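Side-chain contacts in putative NADPH-dependent oxidoreductase (PDB 3DB2), which probably catalyses NADPH-dependent oxidation or reduction of a substrate not yet identified, as a two-domain enzyme of the GFO/IDH/MocA type: residues Met69-Val74 against Val305-Val310; Glu96-Val101 against Pro178-Gly183; Phe192-Val197 against Asp225-Tyr230. One frame throughout, in Å; residues are numbered along the deposited sequence.

In the fold
The three contacts run from the Rossmann domain to the dimer side of the C-terminal domain. Contact 1 is buried and purely apolar: a late helix, 302-316, lies against strand 69-72 of the parallel sheet. Contact 2, partly buried, joins the Rossmann domain to the C-terminal domain, and a weak lysine bond joins its methyl packing. Contact 3 lies at the surface, where a leucine rests on a lysine whose charge is paired with an aspartate. Contacts 1 and 2 touch through neighbouring strands, the backbone O of I72 lying 3.1 Å from the N of E96, probably a hydrogen bond. Contacts 2 and 3 use successive helices, 178-181 and 183-194; the centres of the two contacts lie about 19 Å apart.

Contact 1 (Met69-Val74 against Val305-Val310); sequences MVIITV and VEVEEV
M69, modelled as selenomethionine, reaches from strand 69-72 to V307 and V310 on helix 302-316. The strand is a central member of the parallel sheet of the Rossmann fold, between strands 6-11 and 92-96, while the helix comes from far along the sequence and packs on one face of that sheet. The two short segments run roughly antiparallel, their directions 150° apart, with axes 10.5 Å apart. The M69 chain leaves the strand extended, with CG opposite the backbone N (chi1 -179°), and bends at its last torsion (-36°), which turns the methyl along V310. Its CE lies 3.9 Å from V310 CB and its SE 4.0 Å from V310 CG1, the two side chains meeting at a slant. SE also comes within 4.2 Å of V307 CG1. Two residues on, I71 faces the same way, in the usual strand alternation, and its side chain crosses that of V307 at about a right angle. M20 of helix 15-24 also packs on V307, so V307 lies against both strand 69-72 and helix 15-24; Y94 of the next strand flanks both M69 and I71. Where I71 meets the helix, its terminal CD1 touches V307 CG1 at 3.9 Å.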
# COMPACT_ATOMS: atom_id res chain seq x y z
N MSE C 69 -27.69 -2.10 -30.11
CA MSE C 69 -26.93 -2.30 -28.88
C MSE C 69 -27.73 -1.70 -27.72
O MSE C 69 -28.33 -0.62 -27.85
CB MSE C 69 -25.62 -1.50 -28.92
CG MSE C 69 -24.77 -1.67 -27.65
SE MSE C 69 -23.51 -0.21 -27.35
CE MSE C 69 -23.02 0.18 -29.17
N VAL C 70 -27.72 -2.37 -26.58
CA VAL C 70 -28.29 -1.80 -25.36
C VAL C 70 -27.16 -1.39 -24.40
O VAL C 70 -26.10 -2.00 -24.32
CB VAL C 70 -29.23 -2.77 -24.64
CG1 VAL C 70 -30.46 -3.08 -25.51
CG2 VAL C 70 -28.54 -4.07 -24.28
N ILE C 71 -27.46 -0.33 -23.66
CA ILE C 71 -26.54 0.25 -22.66
C ILE C 71 -27.21 0.11 -21.31
O ILE C 71 -28.13 0.85 -20.96
CB ILE C 71 -26.23 1.69 -23.07
CG1 ILE C 71 -25.50 1.75 -24.43
CG2 ILE C 71 -25.44 2.42 -21.98
CD1 ILE C 71 -25.38 3.12 -25.01
N ILE C 72 -26.79 -0.90 -20.54
CA ILE C 72 -27.44 -1.37 -19.34
C ILE C 72 -26.81 -0.78 -18.10
O ILE C 72 -25.66 -1.10 -17.76
CB ILE C 72 -27.41 -2.92 -19.26
CG1 ILE C 72 -28.10 -3.53 -20.48
CG2 ILE C 72 -27.98 -3.48 -17.97
CD1 ILE C 72 -27.91 -5.03 -20.62
N THR C 73 -27.55 0.08 -17.43
CA THR C 73 -27.14 0.76 -16.21
C THR C 73 -28.17 0.53 -15.11
O THR C 73 -28.62 1.48 -14.48
CB THR C 73 -26.94 2.27 -16.44
OG1 THR C 73 -28.08 2.85 -17.05
CG2 THR C 73 -25.83 2.59 -17.45
N VAL C 74 -28.55 -0.71 -14.94
CA VAL C 74 -29.51 -1.19 -13.95
C VAL C 74 -28.76 -1.72 -12.74
O VAL C 74 -27.54 -1.88 -12.88
CB VAL C 74 -30.40 -2.28 -14.56
CG1 VAL C 74 -31.05 -1.81 -15.85
CG2 VAL C 74 -29.54 -3.52 -14.81
N VAL C 305 -15.26 6.49 -25.29
CA VAL C 305 -14.54 5.51 -26.10
C VAL C 305 -14.98 4.09 -25.77
O VAL C 305 -14.92 3.24 -26.67
CB VAL C 305 -13.01 5.60 -26.00
CG1 VAL C 305 -12.55 6.95 -26.51
CG2 VAL C 305 -12.54 5.33 -24.57
N GLU C 306 -15.41 3.81 -24.55
CA GLU C 306 -15.77 2.41 -24.25
C GLU C 306 -17.06 1.98 -24.94
O GLU C 306 -17.15 0.84 -25.41
CB GLU C 306 -15.82 2.19 -22.75
CG GLU C 306 -17.05 2.54 -21.96
CD GLU C 306 -16.96 2.20 -20.47
OE1 GLU C 306 -16.33 1.20 -20.08
OE2 GLU C 306 -17.53 2.95 -19.66
N VAL C 307 -18.03 2.89 -25.04
CA VAL C 307 -19.26 2.61 -25.81
C VAL C 307 -18.97 2.54 -27.30
O VAL C 307 -19.45 1.66 -28.03
CB VAL C 307 -20.34 3.65 -25.47
CG1 VAL C 307 -21.66 3.32 -26.16
CG2 VAL C 307 -20.54 3.74 -23.94
N GLU C 308 -18.14 3.45 -27.81
CA GLU C 308 -17.73 3.48 -29.20
C GLU C 308 -17.02 2.20 -29.66
O GLU C 308 -17.12 1.81 -30.83
CB GLU C 308 -16.79 4.66 -29.50
CG GLU C 308 -17.55 5.98 -29.62
CD GLU C 308 -16.61 7.15 -29.84
OE1 GLU C 308 -15.39 7.03 -29.57
OE2 GLU C 308 -17.08 8.21 -30.28
N GLU C 309 -16.30 1.55 -28.75
CA GLU C 309 -15.59 0.32 -29.06
C GLU C 309 -16.61 -0.76 -29.41
O GLU C 309 -16.43 -1.64 -30.26
CB GLU C 309 -14.77 -0.13 -27.87
CG GLU C 309 -14.37 -1.60 -27.86
CD GLU C 309 -13.20 -1.88 -26.93
OE1 GLU C 309 -12.09 -1.34 -27.15
OE2 GLU C 309 -13.41 -2.63 -25.96
N VAL C 310 -17.75 -0.75 -28.71
CA VAL C 310 -18.73 -1.81 -29.01
C VAL C 310 -19.27 -1.60 -30.43
O VAL C 310 -19.39 -2.54 -31.21
CB VAL C 310 -19.87 -1.88 -27.99
CG1 VAL C 310 -20.80 -3.06 -28.30
CG2 VAL C 310 -19.33 -2.04 -26.58

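Contact 2 (Glu96-Val101 against Pro178-Gly183); sequences EKPISV and PLTQLG
T180 turns its methyl, CG2, to the loop 96-101, where it meets both P98 and V101. The threonine crosses each at about a right angle, and a single methyl does the touching: T180 CG2 lies 4.0 Å from V101 CG1 and 4.2 Å from P98 CG. Its first torsion, -67°, sets CG2 opposite the backbone N and puts OG1 beside that N, where the hydroxyl hydrogen-bonds to the backbone O of P175. P98 follows a cis peptide bond, in an E-K-P sequence at the end of strand 92-96 that is characteristic of this oxidoreductase family. K97 approaches differently. Bent at chi2, chi3 and chi4, its chain curls over until NZ lies 3.4 Å from the backbone O of Q181, a weak hydrogen bond. At its other end the K97 backbone N gives a hydrogen bond of 2.7 Å to E96 OE1, on the anti side and 26° out of the carboxylate plane; E96 OE2 is held by NE1 of W16. The contact thus joins the Rossmann domain to helix 178-181 of the C-terminal domain through two apolar contacts, both made by T180 CG2, and one weak hydrogen bond. Directional bonding therefore adds little between these two segments.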
# COMPACT_ATOMS: atom_id res chain seq x y z
N GLU C 96 -22.67 -1.90 -17.41
CA GLU C 96 -21.77 -1.20 -16.51
C GLU C 96 -21.09 -2.24 -15.61
O GLU C 96 -21.55 -3.35 -15.40
CB GLU C 96 -22.45 -0.23 -15.56
CG GLU C 96 -22.23 1.21 -15.95
CD GLU C 96 -20.75 1.55 -16.03
OE1 GLU C 96 -19.88 0.86 -15.46
OE2 GLU C 96 -20.48 2.56 -16.71
N LYS C 97 -19.96 -1.82 -15.06
CA LYS C 97 -19.20 -2.66 -14.19
C LYS C 97 -19.85 -2.97 -12.81
O LYS C 97 -20.59 -1.99 -12.46
CB LYS C 97 -17.79 -2.19 -13.84
CG LYS C 97 -17.60 -0.71 -13.72
CD LYS C 97 -18.44 -0.01 -12.67
CE LYS C 97 -17.96 -0.37 -11.27
NZ LYS C 97 -18.15 0.85 -10.41
N PRO C 98 -19.75 -3.98 -11.92
CA PRO C 98 -19.19 -5.40 -11.82
C PRO C 98 -20.16 -5.97 -12.87
O PRO C 98 -21.29 -5.45 -12.90
CB PRO C 98 -19.32 -5.84 -10.42
CG PRO C 98 -20.46 -5.03 -9.91
CD PRO C 98 -20.40 -3.71 -10.61
N ILE C 99 -19.72 -6.96 -13.60
CA ILE C 99 -20.60 -7.78 -14.43
C ILE C 99 -21.81 -8.20 -13.63
O ILE C 99 -22.94 -8.18 -14.13
CB ILE C 99 -19.82 -8.97 -14.99
CG1 ILE C 99 -20.73 -9.93 -15.76
CG2 ILE C 99 -19.08 -9.76 -13.92
CD1 ILE C 99 -19.93 -10.86 -16.67
N SER C 100 -21.60 -8.54 -12.36
CA SER C 100 -22.63 -8.86 -11.39
C SER C 100 -22.00 -8.89 -10.00
O SER C 100 -20.79 -8.71 -9.91
CB SER C 100 -23.23 -10.24 -11.70
OG SER C 100 -22.29 -11.29 -11.61
N VAL C 101 -22.76 -9.13 -8.95
CA VAL C 101 -22.12 -9.37 -7.65
C VAL C 101 -22.13 -10.84 -7.29
O VAL C 101 -21.44 -11.27 -6.34
CB VAL C 101 -22.74 -8.49 -6.56
CG1 VAL C 101 -22.18 -7.09 -6.78
CG2 VAL C 101 -24.26 -8.46 -6.58
N PRO C 178 -16.61 -1.24 0.01
CA PRO C 178 -15.95 -0.51 -1.05
C PRO C 178 -15.20 -1.46 -1.98
O PRO C 178 -14.86 -1.08 -3.12
CB PRO C 178 -15.02 0.47 -0.31
CG PRO C 178 -14.74 -0.24 0.99
CD PRO C 178 -16.06 -0.89 1.34
N LEU C 179 -14.93 -2.68 -1.55
CA LEU C 179 -14.19 -3.58 -2.46
C LEU C 179 -14.90 -3.79 -3.79
O LEU C 179 -14.28 -3.84 -4.87
CB LEU C 179 -14.02 -4.92 -1.77
CG LEU C 179 -13.03 -5.94 -2.29
CD1 LEU C 179 -11.74 -5.26 -2.69
CD2 LEU C 179 -12.86 -7.01 -1.23
N THR C 180 -16.24 -3.90 -3.74
CA THR C 180 -17.00 -3.97 -4.99
C THR C 180 -17.09 -2.64 -5.71
O THR C 180 -16.64 -2.50 -6.84
CB THR C 180 -18.42 -4.49 -4.70
OG1 THR C 180 -18.36 -5.86 -4.27
CG2 THR C 180 -19.25 -4.48 -5.97
N GLN C 181 -17.66 -1.62 -5.07
CA GLN C 181 -17.99 -0.36 -5.70
C GLN C 181 -16.74 0.38 -6.18
O GLN C 181 -16.78 1.00 -7.25
CB GLN C 181 -18.73 0.59 -4.74
CG GLN C 181 -20.18 0.34 -4.48
CD GLN C 181 -20.81 -0.71 -5.37
OE1 GLN C 181 -21.33 -0.42 -6.45
NE2 GLN C 181 -20.76 -1.96 -4.88
N LEU C 182 -15.68 0.33 -5.38
CA LEU C 182 -14.44 1.04 -5.67
C LEU C 182 -13.42 0.03 -6.17
O LEU C 182 -12.76 0.26 -7.18
CB LEU C 182 -13.89 1.78 -4.44
CG LEU C 182 -14.81 2.78 -3.74
CD1 LEU C 182 -14.06 3.59 -2.68
CD2 LEU C 182 -15.45 3.71 -4.76
N GLY C 183 -13.24 -1.08 -5.50
CA GLY C 183 -12.14 -1.97 -5.79
C GLY C 183 -12.18 -2.57 -7.18
O GLY C 183 -11.14 -2.89 -7.75

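Contact 3 (Phe192-Val197 against Asp225-Tyr230); sequences FLLGPV and DGKQAY
L194 and K227 make the apolar part of this contact, the leucine's two methyls lying at a slant over the aliphatic chain of the lysine. L194 CD1 is 4.0 Å from K227 CD and 4.1 Å from K227 CB, while L194 CD2 comes within 4.2 Å of K227 CD. F223 and I150, from the two strands beside strand 228-234, also pack on L194. The leucine thus ends helix 183-194 against the large mixed sheet of the GFO/IDH/MocA C-terminal domain, close to the point where strand 228-234 begins; G195, with a positive phi of 89°, turns the chain off the helix towards strand 197-205. The polar bonds lie within 225-230 and shape the turn leading into strand 228-234. D225 OD1 accepts from the backbone N of K227 at 3.1 Å, which makes an Asx turn, the N-H coming from above the carboxylate plane. A salt bridge adds to it: K227 is extended at chi2 and chi3 and then bends at chi4 (61°), bringing NZ back to D225 OD2 at 2.6 Å. One carboxylate therefore holds both the backbone and the tip of the same lysine. On the side of the second subunit, G226 O and Q228 OE1 both accept from K205 NZ of that chain.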
# COMPACT_ATOMS: atom_id res chain seq x y z
N PHE C 192 -5.28 -5.60 -16.02
CA PHE C 192 -4.91 -4.96 -17.27
C PHE C 192 -3.41 -4.74 -17.37
O PHE C 192 -2.71 -5.01 -18.35
CB PHE C 192 -5.64 -3.63 -17.39
CG PHE C 192 -5.10 -2.69 -18.45
CD1 PHE C 192 -5.18 -3.07 -19.78
CD2 PHE C 192 -4.55 -1.45 -18.13
CE1 PHE C 192 -4.70 -2.23 -20.77
CE2 PHE C 192 -4.04 -0.62 -19.11
CZ PHE C 192 -4.13 -1.03 -20.43
N LEU C 193 -2.84 -4.22 -16.27
CA LEU C 193 -1.42 -3.89 -16.23
C LEU C 193 -0.53 -5.13 -16.14
O LEU C 193 0.48 -5.18 -16.87
CB LEU C 193 -1.16 -2.96 -15.06
CG LEU C 193 -1.75 -1.55 -15.10
CD1 LEU C 193 -1.31 -0.77 -13.86
CD2 LEU C 193 -1.34 -0.83 -16.39
N LEU C 194 -0.90 -6.09 -15.31
CA LEU C 194 -0.06 -7.24 -15.01
C LEU C 194 -0.58 -8.63 -15.35
O LEU C 194 0.16 -9.61 -15.12
CB LEU C 194 0.23 -7.27 -13.50
CG LEU C 194 0.98 -6.08 -12.91
CD1 LEU C 194 1.56 -6.46 -11.57
CD2 LEU C 194 2.06 -5.60 -13.86
N GLY C 195 -1.78 -8.81 -15.88
CA GLY C 195 -2.28 -10.14 -16.15
C GLY C 195 -3.03 -10.72 -14.95
O GLY C 195 -3.23 -10.04 -13.94
N PRO C 196 -3.48 -11.96 -15.08
CA PRO C 196 -4.41 -12.56 -14.13
C PRO C 196 -3.86 -12.84 -12.73
O PRO C 196 -2.78 -13.36 -12.46
CB PRO C 196 -4.81 -13.90 -14.78
CG PRO C 196 -3.65 -14.20 -15.68
CD PRO C 196 -3.18 -12.88 -16.18
N VAL C 197 -4.69 -12.51 -11.75
CA VAL C 197 -4.40 -12.80 -10.35
C VAL C 197 -4.51 -14.29 -10.08
O VAL C 197 -5.41 -14.94 -10.60
CB VAL C 197 -5.38 -12.02 -9.46
CG1 VAL C 197 -5.21 -12.45 -8.02
CG2 VAL C 197 -5.17 -10.51 -9.63
N ASP C 225 2.14 -14.89 -12.72
CA ASP C 225 3.58 -14.85 -13.01
C ASP C 225 4.44 -14.52 -11.80
O ASP C 225 5.65 -14.32 -11.92
CB ASP C 225 3.85 -13.87 -14.16
CG ASP C 225 3.80 -12.41 -13.80
OD1 ASP C 225 3.41 -12.06 -12.67
OD2 ASP C 225 4.17 -11.56 -14.65
N GLY C 226 3.91 -14.44 -10.59
CA GLY C 226 4.74 -14.19 -9.43
C GLY C 226 4.77 -12.77 -8.92
O GLY C 226 5.21 -12.53 -7.80
N LYS C 227 4.33 -11.82 -9.73
CA LYS C 227 4.34 -10.40 -9.37
C LYS C 227 3.32 -10.21 -8.26
O LYS C 227 2.49 -11.11 -8.07
CB LYS C 227 4.07 -9.54 -10.58
CG LYS C 227 5.11 -9.62 -11.68
CD LYS C 227 4.90 -8.44 -12.64
CE LYS C 227 5.98 -8.41 -13.70
NZ LYS C 227 5.94 -9.65 -14.52
N GLN C 228 3.37 -9.08 -7.55
CA GLN C 228 2.49 -8.91 -6.40
C GLN C 228 1.78 -7.57 -6.40
O GLN C 228 2.30 -6.63 -7.01
CB GLN C 228 3.29 -8.99 -5.11
CG GLN C 228 3.89 -10.35 -4.86
CD GLN C 228 4.68 -10.49 -3.58
OE1 GLN C 228 5.73 -11.15 -3.56
NE2 GLN C 228 4.17 -9.92 -2.49
N ALA C 229 0.65 -7.49 -5.72
CA ALA C 229 -0.01 -6.19 -5.57
C ALA C 229 -0.74 -6.10 -4.21
O ALA C 229 -1.10 -7.12 -3.63
CB ALA C 229 -0.96 -5.89 -6.70
N TYR C 230 -0.90 -4.86 -3.78
CA TYR C 230 -1.68 -4.39 -2.66
C TYR C 230 -2.87 -3.58 -3.18
O TYR C 230 -2.64 -2.75 -4.07
CB TYR C 230 -0.82 -3.53 -1.74
CG TYR C 230 -1.64 -2.65 -0.83
CD1 TYR C 230 -2.36 -3.21 0.22
CD2 TYR C 230 -1.70 -1.28 -1.04
CE1 TYR C 230 -3.12 -2.38 1.04
CE2 TYR C 230 -2.46 -0.45 -0.22
CZ TYR C 230 -3.16 -1.03 0.81
OH TYR C 230 -3.93 -0.27 1.66